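Local coordinates for protein ornithine carbamoyltransferase (Gloeobacter violaceus, PDB 3GD5) that probably catalyses the reversible transfer of the carbamoyl group from carbamoyl phosphate to ornithine, giving citrulline and phosphate in arginine biosynthesis, at residues A[22-27]-A[207-212]; A[143-148]-A[178-183]. All coordinates share one frame; numbering follows the deposited sequence.

Interaction 1. Residues A[22-27]-A[207-212]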
ATOM      1  N   LEU A  22     -36.581  19.690  -7.608  1.00 45.46           N
ATOM      2  CA  LEU A  22     -37.791  19.390  -8.354  1.00 45.17           C
ATOM      3  C   LEU A  22     -38.958  19.754  -7.469  1.00 46.23           C
ATOM      4  O   LEU A  22     -39.022  19.302  -6.328  1.00 46.26           O
ATOM      5  CB  LEU A  22     -37.883  17.894  -8.655  1.00 45.28           C
ATOM      6  CG  LEU A  22     -36.786  17.177  -9.445  1.00 45.40           C
ATOM      7  CD1 LEU A  22     -36.860  15.688  -9.148  1.00 45.69           C
ATOM      8  CD2 LEU A  22     -36.941  17.446 -10.932  1.00 43.84           C
ATOM      9  N   ASP A  23     -39.870  20.583  -7.963  1.00 48.12           N
ATOM     10  CA  ASP A  23     -41.044  20.907  -7.167  1.00 48.16           C
ATOM     11  C   ASP A  23     -41.984  19.717  -7.370  1.00 48.27           C
ATOM     12  O   ASP A  23     -41.642  18.775  -8.090  1.00 47.33           O
ATOM     13  CB  ASP A  23     -41.700  22.223  -7.626  1.00 48.88           C
ATOM     14  CG  ASP A  23     -42.048  22.239  -9.109  1.00 49.14           C
ATOM     15  OD1 ASP A  23     -42.598  21.242  -9.627  1.00 50.80           O
ATOM     16  OD2 ASP A  23     -41.783  23.273  -9.759  1.00 50.72           O
ATOM     17  N   GLU A  24     -43.155  19.743  -6.743  1.00 48.88           N
ATOM     18  CA  GLU A  24     -44.097  18.637  -6.884  1.00 49.26           C
ATOM     19  C   GLU A  24     -44.404  18.321  -8.344  1.00 48.29           C
ATOM     20  O   GLU A  24     -44.469  17.156  -8.731  1.00 49.88           O
ATOM     21  CB  GLU A  24     -45.408  18.940  -6.155  1.00 50.90           C
ATOM     22  CG  GLU A  24     -45.259  19.272  -4.680  1.00 53.66           C
ATOM     23  CD  GLU A  24     -44.827  20.707  -4.440  1.00 55.26           C
ATOM     24  OE1 GLU A  24     -44.695  21.095  -3.262  1.00 57.04           O
ATOM     25  OE2 GLU A  24     -44.623  21.449  -5.425  1.00 54.81           O
ATOM     26  N   ALA A  25     -44.586  19.358  -9.152  1.00 47.01           N
ATOM     27  CA  ALA A  25     -44.906  19.183 -10.567  1.00 46.40           C
ATOM     28  C   ALA A  25     -43.789  18.523 -11.377  1.00 45.76           C
ATOM     29  O   ALA A  25     -44.033  17.665 -12.218  1.00 45.54           O
ATOM     30  CB  ALA A  25     -45.263  20.534 -11.182  1.00 45.20           C
ATOM     31  N   GLN A  26     -42.558  18.934 -11.132  1.00 47.22           N
ATOM     32  CA  GLN A  26     -41.441  18.370 -11.866  1.00 48.15           C
ATOM     33  C   GLN A  26     -41.195  16.906 -11.484  1.00 48.38           C
ATOM     34  O   GLN A  26     -40.841  16.084 -12.334  1.00 48.19           O
ATOM     35  CB  GLN A  26     -40.211  19.236 -11.619  1.00 48.71           C
ATOM     36  CG  GLN A  26     -40.477  20.692 -11.992  1.00 48.20           C
ATOM     37  CD  GLN A  26     -39.342  21.626 -11.631  1.00 47.19           C
ATOM     38  OE1 GLN A  26     -38.956  21.726 -10.467  1.00 46.63           O
ATOM     39  NE2 GLN A  26     -38.806  22.322 -12.630  1.00 46.23           N
ATOM     40  N   LEU A  27     -41.420  16.574 -10.218  1.00 47.83           N
ATOM     41  CA  LEU A  27     -41.215  15.209  -9.760  1.00 48.47           C
ATOM     42  C   LEU A  27     -42.176  14.249 -10.449  1.00 50.95           C
ATOM     43  O   LEU A  27     -41.776  13.158 -10.878  1.00 50.74           O
ATOM     44  CB  LEU A  27     -41.383  15.126  -8.241  1.00 47.96           C
ATOM     45  CG  LEU A  27     -41.170  13.740  -7.616  1.00 48.62           C
ATOM     46  CD1 LEU A  27     -39.823  13.165  -8.063  1.00 46.19           C
ATOM     47  CD2 LEU A  27     -41.245  13.847  -6.094  1.00 46.02           C
ATOM     48  N   GLY A 207     -47.149  20.325   4.055  1.00 60.61           N
ATOM     49  CA  GLY A 207     -48.234  21.204   4.438  1.00 62.64           C
ATOM     50  C   GLY A 207     -49.130  21.527   3.262  1.00 63.54           C
ATOM     51  O   GLY A 207     -50.325  21.776   3.429  1.00 64.27           O
ATOM     52  N   ARG A 208     -48.554  21.506   2.067  1.00 63.96           N
ATOM     53  CA  ARG A 208     -49.294  21.816   0.856  1.00 64.19           C
ATOM     54  C   ARG A 208     -49.762  20.570   0.118  1.00 64.58           C
ATOM     55  O   ARG A 208     -50.626  20.644  -0.754  1.00 66.29           O
ATOM     56  CB  ARG A 208     -48.430  22.685  -0.061  1.00 65.40           C
ATOM     57  CG  ARG A 208     -47.942  23.956   0.626  1.00 68.84           C
ATOM     58  CD  ARG A 208     -47.185  24.910  -0.301  1.00 71.94           C
ATOM     59  NE  ARG A 208     -45.809  24.496  -0.578  1.00 73.50           N
ATOM     60  CZ  ARG A 208     -45.463  23.587  -1.484  1.00 74.39           C
ATOM     61  NH1 ARG A 208     -46.391  22.982  -2.216  1.00 74.83           N
ATOM     62  NH2 ARG A 208     -44.182  23.291  -1.667  1.00 74.08           N
ATOM     63  N   THR A 209     -49.205  19.418   0.471  1.00 64.15           N
ATOM     64  CA  THR A 209     -49.590  18.178  -0.191  1.00 63.33           C
ATOM     65  C   THR A 209     -50.526  17.357   0.681  1.00 62.69           C
ATOM     66  O   THR A 209     -51.118  16.382   0.223  1.00 61.16           O
ATOM     67  CB  THR A 209     -48.355  17.328  -0.546  1.00 63.66           C
ATOM     68  OG1 THR A 209     -47.636  17.003   0.651  1.00 63.33           O
ATOM     69  CG2 THR A 209     -47.442  18.093  -1.497  1.00 62.02           C
ATOM     70  N   GLY A 210     -50.649  17.756   1.943  1.00 63.41           N
ATOM     71  CA  GLY A 210     -51.531  17.057   2.861  1.00 63.58           C
ATOM     72  C   GLY A 210     -50.966  15.778   3.450  1.00 64.24           C
ATOM     73  O   GLY A 210     -51.719  14.938   3.955  1.00 64.26           O
ATOM     74  N   ALA A 211     -49.648  15.616   3.382  1.00 63.25           N
ATOM     75  CA  ALA A 211     -49.000  14.429   3.931  1.00 62.26           C
ATOM     76  C   ALA A 211     -48.442  14.818   5.286  1.00 61.44           C
ATOM     77  O   ALA A 211     -48.233  15.997   5.550  1.00 61.59           O
ATOM     78  CB  ALA A 211     -47.872  13.969   3.011  1.00 62.32           C
ATOM     79  N   GLU A 212     -48.214  13.844   6.157  1.00 60.97           N
ATOM     80  CA  GLU A 212     -47.659  14.174   7.459  1.00 60.44           C
ATOM     81  C   GLU A 212     -46.244  13.621   7.577  1.00 58.56           C
ATOM     82  O   GLU A 212     -45.943  12.538   7.078  1.00 58.18           O
ATOM     83  CB  GLU A 212     -48.547  13.641   8.590  1.00 62.21           C
ATOM     84  CG  GLU A 212     -48.475  12.150   8.828  1.00 66.24           C
ATOM     85  CD  GLU A 212     -49.180  11.737  10.111  1.00 68.25           C
ATOM     86  OE1 GLU A 212     -48.987  12.420  11.145  1.00 68.54           O
ATOM     87  OE2 GLU A 212     -49.914  10.724  10.089  1.00 69.33           O
TER
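Glu24 and Arg208 meet in a salt bridge that a single carboxylate oxygen carries. Both terminal nitrogens of the guanidinium converge on Glu24 OE1, with Arg208 NH1 at 2.7 Å and Arg208 NH2 at 2.8 Å from that oxygen. The carboxylate lies at the edge of the guanidinium, close to its plane, yet the two flat groups stand nearly perpendicular, 83° apart. NH2 meets the syn lone pair of OE1, whereas NH1 comes from above the carboxylate plane; both bonds are well short of straight, each with an N-H...O angle of 139°. The contact joins the start of helix 24-39, in the carbamoyl phosphate domain, to the end of helix 196-209, in the ornithine domain. A bend at chi2 (80°) turns the Glu24 carboxylate so that OE1 faces the arginine, and the Arg208 chain bends at chi3 to bring NH1 and NH2 end-on to the oxygen. Beside the salt bridge, Thr209 CG2 lies 4.0 Å from Glu24 CG, while the hydroxyl of Thr209 turns to the carbonyl of Ala178. With only a methyl at Glu24, as in alanine, the Arg208 guanidinium would probably lose this anionic mate and Thr209 CG2 its methylene neighbour. Asp23 is the N-cap of the first helix and forms a capping box with Gln26: Gln26 N bonds Asp23 OD1 (2.8 Å), and Asp23 N bonds Gln26 OE1 (2.9 Å).

Interaction 2. Residues A[143-148]-A[178-183]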
ATOM      1  N   ALA A 143     -36.455   6.208  -7.851  1.00 38.52           N
ATOM      2  CA  ALA A 143     -36.630   4.805  -8.204  1.00 38.15           C
ATOM      3  C   ALA A 143     -37.579   4.144  -7.205  1.00 37.52           C
ATOM      4  O   ALA A 143     -38.433   3.332  -7.576  1.00 38.67           O
ATOM      5  CB  ALA A 143     -35.276   4.081  -8.202  1.00 37.67           C
ATOM      6  N   ASP A 144     -37.438   4.500  -5.935  1.00 37.29           N
ATOM      7  CA  ASP A 144     -38.289   3.926  -4.902  1.00 39.09           C
ATOM      8  C   ASP A 144     -39.739   4.348  -5.122  1.00 40.62           C
ATOM      9  O   ASP A 144     -40.652   3.515  -5.073  1.00 41.70           O
ATOM     10  CB  ASP A 144     -37.817   4.376  -3.513  1.00 38.23           C
ATOM     11  CG  ASP A 144     -36.342   4.062  -3.264  1.00 38.18           C
ATOM     12  OD1 ASP A 144     -35.886   2.955  -3.645  1.00 36.57           O
ATOM     13  OD2 ASP A 144     -35.649   4.917  -2.670  1.00 35.00           O
ATOM     14  N   LEU A 145     -39.933   5.644  -5.364  1.00 40.73           N
ATOM     15  CA  LEU A 145     -41.252   6.225  -5.598  1.00 42.11           C
ATOM     16  C   LEU A 145     -41.928   5.520  -6.767  1.00 44.38           C
ATOM     17  O   LEU A 145     -43.098   5.160  -6.690  1.00 45.14           O
ATOM     18  CB  LEU A 145     -41.106   7.719  -5.897  1.00 40.13           C
ATOM     19  CG  LEU A 145     -41.550   8.762  -4.860  1.00 41.06           C
ATOM     20  CD1 LEU A 145     -41.372   8.267  -3.443  1.00 41.32           C
ATOM     21  CD2 LEU A 145     -40.761  10.042  -5.095  1.00 38.92           C
ATOM     22  N   LEU A 146     -41.166   5.314  -7.838  1.00 45.55           N
ATOM     23  CA  LEU A 146     -41.648   4.648  -9.041  1.00 45.51           C
ATOM     24  C   LEU A 146     -42.008   3.196  -8.728  1.00 46.18           C
ATOM     25  O   LEU A 146     -42.891   2.609  -9.353  1.00 46.76           O
ATOM     26  CB  LEU A 146     -40.555   4.691 -10.112  1.00 48.40           C
ATOM     27  CG  LEU A 146     -40.895   4.614 -11.601  1.00 50.26           C
ATOM     28  CD1 LEU A 146     -39.589   4.553 -12.381  1.00 51.60           C
ATOM     29  CD2 LEU A 146     -41.742   3.394 -11.910  1.00 52.04           C
ATOM     30  N   THR A 147     -41.319   2.616  -7.754  1.00 44.83           N
ATOM     31  CA  THR A 147     -41.586   1.239  -7.376  1.00 44.87           C
ATOM     32  C   THR A 147     -42.870   1.175  -6.554  1.00 45.52           C
ATOM     33  O   THR A 147     -43.692   0.290  -6.759  1.00 43.90           O
ATOM     34  CB  THR A 147     -40.427   0.644  -6.553  1.00 43.98           C
ATOM     35  OG1 THR A 147     -39.208   0.747  -7.302  1.00 43.19           O
ATOM     36  CG2 THR A 147     -40.698  -0.828  -6.237  1.00 42.67           C
ATOM     37  N   ILE A 148     -43.033   2.119  -5.629  1.00 46.65           N
ATOM     38  CA  ILE A 148     -44.219   2.170  -4.780  1.00 48.09           C
ATOM     39  C   ILE A 148     -45.437   2.362  -5.669  1.00 50.51           C
ATOM     40  O   ILE A 148     -46.437   1.663  -5.519  1.00 50.30           O
ATOM     41  CB  ILE A 148     -44.139   3.332  -3.755  1.00 48.58           C
ATOM     42  CG1 ILE A 148     -42.957   3.105  -2.808  1.00 47.73           C
ATOM     43  CG2 ILE A 148     -45.435   3.426  -2.959  1.00 45.78           C
ATOM     44  CD1 ILE A 148     -42.776   4.201  -1.772  1.00 51.26           C
ATOM     45  N   ALA A 178     -43.079  13.636   0.885  1.00 48.46           N
ATOM     46  CA  ALA A 178     -43.876  14.840   1.035  1.00 49.51           C
ATOM     47  C   ALA A 178     -44.339  15.361  -0.320  1.00 50.41           C
ATOM     48  O   ALA A 178     -45.525  15.636  -0.514  1.00 50.72           O
ATOM     49  CB  ALA A 178     -43.072  15.913   1.757  1.00 49.24           C
ATOM     50  N   LYS A 179     -43.407  15.473  -1.263  1.00 49.81           N
ATOM     51  CA  LYS A 179     -43.719  15.985  -2.592  1.00 49.22           C
ATOM     52  C   LYS A 179     -44.806  15.243  -3.380  1.00 49.46           C
ATOM     53  O   LYS A 179     -45.431  15.831  -4.263  1.00 48.43           O
ATOM     54  CB  LYS A 179     -42.446  16.068  -3.438  1.00 49.99           C
ATOM     55  CG  LYS A 179     -41.506  17.193  -3.038  1.00 49.38           C
ATOM     56  CD  LYS A 179     -40.362  17.303  -4.026  1.00 49.39           C
ATOM     57  CE  LYS A 179     -39.518  18.538  -3.764  1.00 51.18           C
ATOM     58  NZ  LYS A 179     -38.843  18.458  -2.450  1.00 55.27           N
ATOM     59  N   VAL A 180     -45.024  13.964  -3.093  1.00 48.81           N
ATOM     60  CA  VAL A 180     -46.065  13.226  -3.807  1.00 48.71           C
ATOM     61  C   VAL A 180     -47.292  13.003  -2.930  1.00 49.70           C
ATOM     62  O   VAL A 180     -48.239  12.322  -3.332  1.00 50.83           O
ATOM     63  CB  VAL A 180     -45.565  11.849  -4.328  1.00 47.91           C
ATOM     64  CG1 VAL A 180     -44.540  12.052  -5.435  1.00 47.13           C
ATOM     65  CG2 VAL A 180     -44.981  11.034  -3.187  1.00 46.28           C
ATOM     66  N   GLY A 181     -47.268  13.579  -1.730  1.00 50.10           N
ATOM     67  CA  GLY A 181     -48.390  13.445  -0.821  1.00 50.22           C
ATOM     68  C   GLY A 181     -48.369  12.161  -0.021  1.00 51.09           C
ATOM     69  O   GLY A 181     -49.397  11.739   0.510  1.00 51.93           O
ATOM     70  N   MET A 182     -47.204  11.531   0.066  1.00 50.15           N
ATOM     71  CA  MET A 182     -47.075  10.294   0.819  1.00 49.06           C
ATOM     72  C   MET A 182     -46.587  10.644   2.216  1.00 50.67           C
ATOM     73  O   MET A 182     -45.608  11.380   2.372  1.00 51.40           O
ATOM     74  CB  MET A 182     -46.077   9.352   0.133  1.00 46.33           C
ATOM     75  CG  MET A 182     -45.960   7.976   0.781  1.00 44.42           C
ATOM     76  SD  MET A 182     -44.716   6.883   0.004  1.00 32.47           S
ATOM     77  CE  MET A 182     -45.418   6.621  -1.547  1.00 35.51           C
ATOM     78  N   SER A 183     -47.282  10.135   3.230  1.00 50.40           N
ATOM     79  CA  SER A 183     -46.895  10.388   4.609  1.00 50.22           C
ATOM     80  C   SER A 183     -45.648   9.577   4.936  1.00 49.02           C
ATOM     81  O   SER A 183     -45.492   8.446   4.476  1.00 48.46           O
ATOM     82  CB  SER A 183     -48.027  10.003   5.567  1.00 52.05           C
ATOM     83  OG  SER A 183     -49.113  10.912   5.468  1.00 56.77           O
TER
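Ile148 and Met182 make the closer of two apolar contacts between helix 138-152 and the end of helix 168-180 with the turn after it. The side chains reach toward each other tip to tip. With Met182 CG anti to the backbone N (chi1 -175°) and chi2 also extended, the thioether is carried toward helix 138-152; a bend at chi3 sets the methyl against both branches of the isoleucine. Met182 CE lies 3.5 Å from Ile148 CG2, tighter than usual for two carbons, and 3.6 Å from Ile148 CD1, while Met182 SD sits 3.8 Å from the same CD1. One turn earlier on helix 138-152, Leu145 meets Val180 more loosely, with Leu145 CD2 4.3 Å from Val180 CG1. Leu155 and Leu158 add apolar cover around Met182.

No hydrogen bond crosses between the segments; the polar groups are served within each or by other parts of the chain. On helix 138-152, Thr147 OG1 bonds back to Ala143 O at 2.7 Å, on the opposite face of that carbonyl from Thr147 N, and also pairs with Asn299. Asp144 is held by Gln140 and Tyr230.

Gly181 N bonds Ala178 O at 3.0 Å, one of two bonds back into the last turn that, with the positive phi of Gly181, make a Schellman motif, which turns the chain toward strand 183-187 in the helix-to-strand connection of a Rossmann-like parallel sheet.

In the fold
Interactions 1 and 2 lie about 10 Å apart, centre to centre, on the same side of the chain's centre, and each joins a helix assigned largely to the carbamoyl phosphate-binding part to the ornithine-binding part. Along the chain the order is 22-27, 143-148, 178-183, 207-212, so interaction 2 is nested within the loop closed by interaction 1. Interaction 2 is buried, whereas interaction 1 is a charged contact at the surface. Their ornithine-domain segments lead toward neighbouring parallel strands, 183-187 and 213-216, and are linked by a probable hydrogen bond from Glu212 to Ser183. The active site of this family lies between the two domains, so these contacts probably help set how they sit against each other.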